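Glp_546_48378_50642 (Giardia intestinalis, PDB 2QVW) cleaves double-stranded RNA into the short interfering RNAs, 21 to 23 base pairs long, that direct RNA interference. Local coordinates at residues R159-E165 with L248-D254. Sequence-based numbering, arbitrary orientation.
Sequences RMVATPE and LCLLLPD
Val161 faces Leu251 as a non-hydrogen-bonded pair, CA to CA 4.4 Å, where strand 160-163 pairs antiparallel with the short strand 250-251, an outermost strand of the five-stranded sheet in the PAZ domain. Arg159, Leu248 and Val161 bury the most surface here. Two backbone bonds set the register: Leu252 N gives its hydrogen to Met160 O at 3.1 Å, and Leu250 N to Ala162 O at 3.2 Å. A chi1 of 50° places CG1 of Val161 between the backbone N and the carbonyl carbon and turns CG2 toward the other strand, 3.5 Å from CB of Cys249. Strand 169-178 flanks 160-163 on its other edge, where Val161 bonds to Tyr171 through the backbone. Past the paired residues, Thr163 CA makes a CA-H...O contact with Leu248 O at 3.3 Å, and Leu248 CD2 lies beside the carboxylate of Glu165, which is salt-bridged to Arg141. At the opposite end Arg159 bends at chi3 (69°), bringing its guanidinium edge against the CD2 methyl of Leu251. The same group forms a salt bridge with Asp254; NH1 reaches OD1 from above the carboxylate plane, the two planes turned 61° apart.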
ATOM      1  N   ARG A 159      42.334   4.413  10.969  1.00 45.12           N
ATOM      2  CA  ARG A 159      42.390   3.612   9.755  1.00 43.29           C
ATOM      3  C   ARG A 159      42.002   2.175  10.071  1.00 42.04           C
ATOM      4  O   ARG A 159      42.340   1.648  11.136  1.00 41.65           O
ATOM      5  CB  ARG A 159      43.795   3.661   9.153  1.00 43.29           C
ATOM      6  CG  ARG A 159      44.230   5.053   8.719  1.00 43.24           C
ATOM      7  CD  ARG A 159      45.630   5.049   8.104  1.00 43.62           C
ATOM      8  NE  ARG A 159      45.685   4.363   6.813  1.00 44.68           N
ATOM      9  CZ  ARG A 159      45.048   4.775   5.724  1.00 45.66           C
ATOM     10  NH1 ARG A 159      44.307   5.876   5.772  1.00 46.07           N
ATOM     11  NH2 ARG A 159      45.154   4.089   4.591  1.00 45.47           N
ATOM     12  N   MET A 160      41.285   1.548   9.143  1.00 40.59           N
ATOM     13  CA  MET A 160      40.840   0.167   9.304  1.00 38.87           C
ATOM     14  C   MET A 160      41.896  -0.864   8.895  1.00 37.68           C
ATOM     15  O   MET A 160      42.812  -0.570   8.131  1.00 37.82           O
ATOM     16  CB  MET A 160      39.562  -0.075   8.497  1.00 38.88           C
ATOM     17  CG  MET A 160      38.310   0.628   9.024  1.00 38.87           C
ATOM     18  SD  MET A 160      37.844   0.193  10.739  1.00 39.11           S
ATOM     19  CE  MET A 160      37.906   1.812  11.512  1.00 40.23           C
ATOM     20  N   VAL A 161      41.752  -2.081   9.405  1.00 36.14           N
ATOM     21  CA  VAL A 161      42.690  -3.152   9.106  1.00 34.76           C
ATOM     22  C   VAL A 161      42.177  -4.474   9.681  1.00 34.01           C
ATOM     23  O   VAL A 161      41.711  -4.518  10.813  1.00 33.76           O
ATOM     24  CB  VAL A 161      44.083  -2.830   9.698  1.00 34.63           C
ATOM     25  CG1 VAL A 161      43.949  -2.444  11.161  1.00 34.63           C
ATOM     26  CG2 VAL A 161      45.002  -4.032   9.562  1.00 34.59           C
ATOM     27  N   ALA A 162      42.263  -5.544   8.892  1.00 33.06           N
ATOM     28  CA  ALA A 162      41.794  -6.859   9.312  1.00 32.28           C
ATOM     29  C   ALA A 162      42.946  -7.836   9.428  1.00 32.02           C
ATOM     30  O   ALA A 162      44.066  -7.534   9.021  1.00 32.07           O
ATOM     31  CB  ALA A 162      40.776  -7.389   8.320  1.00 32.25           C
ATOM     32  N   THR A 163      42.662  -9.017   9.971  1.00 31.87           N
ATOM     33  CA  THR A 163      43.677 -10.055  10.144  1.00 31.64           C
ATOM     34  C   THR A 163      43.372 -11.290   9.300  1.00 31.83           C
ATOM     35  O   THR A 163      42.736 -12.232   9.770  1.00 31.86           O
ATOM     36  CB  THR A 163      43.747 -10.473  11.597  1.00 31.40           C
ATOM     37  OG1 THR A 163      42.433 -10.815  12.040  1.00 30.59           O
ATOM     38  CG2 THR A 163      44.288  -9.333  12.460  1.00 31.12           C
ATOM     39  N   PRO A 164      43.843 -11.303   8.042  1.00 31.95           N
ATOM     40  CA  PRO A 164      43.635 -12.406   7.099  1.00 32.31           C
ATOM     41  C   PRO A 164      43.862 -13.807   7.670  1.00 32.81           C
ATOM     42  O   PRO A 164      43.013 -14.691   7.505  1.00 33.20           O
ATOM     43  CB  PRO A 164      44.589 -12.066   5.954  1.00 32.12           C
ATOM     44  CG  PRO A 164      45.656 -11.291   6.618  1.00 31.74           C
ATOM     45  CD  PRO A 164      44.865 -10.380   7.522  1.00 31.90           C
ATOM     46  N   GLU A 165      45.000 -14.024   8.328  1.00 33.34           N
ATOM     47  CA  GLU A 165      45.288 -15.330   8.924  1.00 33.75           C
ATOM     48  C   GLU A 165      44.368 -15.551  10.116  1.00 33.58           C
ATOM     49  O   GLU A 165      44.319 -16.649  10.676  1.00 33.61           O
ATOM     50  CB  GLU A 165      46.729 -15.409   9.422  1.00 34.20           C
ATOM     51  CG  GLU A 165      47.806 -15.432   8.352  1.00 35.91           C
ATOM     52  CD  GLU A 165      47.942 -14.116   7.625  1.00 38.11           C
ATOM     53  OE1 GLU A 165      48.014 -13.068   8.305  1.00 39.46           O
ATOM     54  OE2 GLU A 165      47.990 -14.122   6.374  1.00 38.30           O
ATOM     55  N   LEU A 248      50.329  -9.365  11.228  1.00 37.38           N
ATOM     56  CA  LEU A 248      49.063 -10.050  10.988  1.00 36.59           C
ATOM     57  C   LEU A 248      48.042  -9.028  10.501  1.00 36.00           C
ATOM     58  O   LEU A 248      46.920  -9.371  10.107  1.00 36.17           O
ATOM     59  CB  LEU A 248      48.560 -10.704  12.275  1.00 36.51           C
ATOM     60  CG  LEU A 248      49.382 -11.848  12.871  1.00 36.32           C
ATOM     61  CD1 LEU A 248      48.864 -12.147  14.268  1.00 35.79           C
ATOM     62  CD2 LEU A 248      49.291 -13.091  11.983  1.00 36.12           C
ATOM     63  N   CYS A 249      48.463  -7.765  10.523  1.00 35.06           N
ATOM     64  CA  CYS A 249      47.624  -6.641  10.125  1.00 34.23           C
ATOM     65  C   CYS A 249      47.817  -6.204   8.692  1.00 33.94           C
ATOM     66  O   CYS A 249      48.930  -5.907   8.272  1.00 34.10           O
ATOM     67  CB  CYS A 249      47.898  -5.446  11.038  1.00 34.19           C
ATOM     68  SG  CYS A 249      47.600  -5.764  12.771  1.00 33.35           S
ATOM     69  N   LEU A 250      46.715  -6.152   7.955  1.00 33.66           N
ATOM     70  CA  LEU A 250      46.731  -5.722   6.567  1.00 33.75           C
ATOM     71  C   LEU A 250      45.963  -4.406   6.513  1.00 33.94           C
ATOM     72  O   LEU A 250      44.735  -4.400   6.493  1.00 33.96           O
ATOM     73  CB  LEU A 250      46.048  -6.765   5.684  1.00 33.61           C
ATOM     74  CG  LEU A 250      46.141  -6.592   4.167  1.00 33.17           C
ATOM     75  CD1 LEU A 250      45.413  -7.732   3.497  1.00 33.42           C
ATOM     76  CD2 LEU A 250      45.530  -5.276   3.741  1.00 33.14           C
ATOM     77  N   LEU A 251      46.680  -3.291   6.493  1.00 34.20           N
ATOM     78  CA  LEU A 251      46.024  -1.989   6.460  1.00 34.62           C
ATOM     79  C   LEU A 251      45.188  -1.798   5.192  1.00 34.89           C
ATOM     80  O   LEU A 251      45.694  -1.924   4.074  1.00 34.94           O
ATOM     81  CB  LEU A 251      47.071  -0.873   6.582  1.00 34.63           C
ATOM     82  CG  LEU A 251      46.556   0.540   6.854  1.00 34.90           C
ATOM     83  CD1 LEU A 251      47.642   1.347   7.529  1.00 34.83           C
ATOM     84  CD2 LEU A 251      46.114   1.194   5.560  1.00 35.70           C
ATOM     85  N   LEU A 252      43.903  -1.502   5.374  1.00 35.31           N
ATOM     86  CA  LEU A 252      42.996  -1.281   4.249  1.00 35.79           C
ATOM     87  C   LEU A 252      43.176   0.141   3.716  1.00 36.71           C
ATOM     88  O   LEU A 252      43.410   1.074   4.484  1.00 36.83           O
ATOM     89  CB  LEU A 252      41.538  -1.465   4.690  1.00 35.44           C
ATOM     90  CG  LEU A 252      41.095  -2.777   5.344  1.00 34.00           C
ATOM     91  CD1 LEU A 252      39.584  -2.748   5.530  1.00 32.76           C
ATOM     92  CD2 LEU A 252      41.503  -3.958   4.489  1.00 32.93           C
ATOM     93  N   PRO A 253      43.056   0.337   2.390  1.00 37.58           N
ATOM     94  CA  PRO A 253      43.223   1.698   1.859  1.00 38.53           C
ATOM     95  C   PRO A 253      42.198   2.714   2.397  1.00 39.51           C
ATOM     96  O   PRO A 253      41.056   2.358   2.684  1.00 39.73           O
ATOM     97  CB  PRO A 253      43.133   1.491   0.338  1.00 38.54           C
ATOM     98  CG  PRO A 253      42.313   0.248   0.197  1.00 37.77           C
ATOM     99  CD  PRO A 253      42.848  -0.631   1.297  1.00 37.46           C
ATOM    100  N   ASP A 254      42.626   3.968   2.539  1.00 40.65           N
ATOM    101  CA  ASP A 254      41.775   5.048   3.040  1.00 41.87           C
ATOM    102  C   ASP A 254      40.286   4.788   2.802  1.00 42.08           C
ATOM    103  O   ASP A 254      39.500   4.735   3.747  1.00 42.23           O
ATOM    104  CB  ASP A 254      42.192   6.377   2.394  1.00 42.40           C
ATOM    105  CG  ASP A 254      43.533   6.891   2.917  1.00 44.10           C
ATOM    106  OD1 ASP A 254      43.553   7.491   4.010  1.00 46.31           O
ATOM    107  OD2 ASP A 254      44.569   6.693   2.245  1.00 45.28           O
TER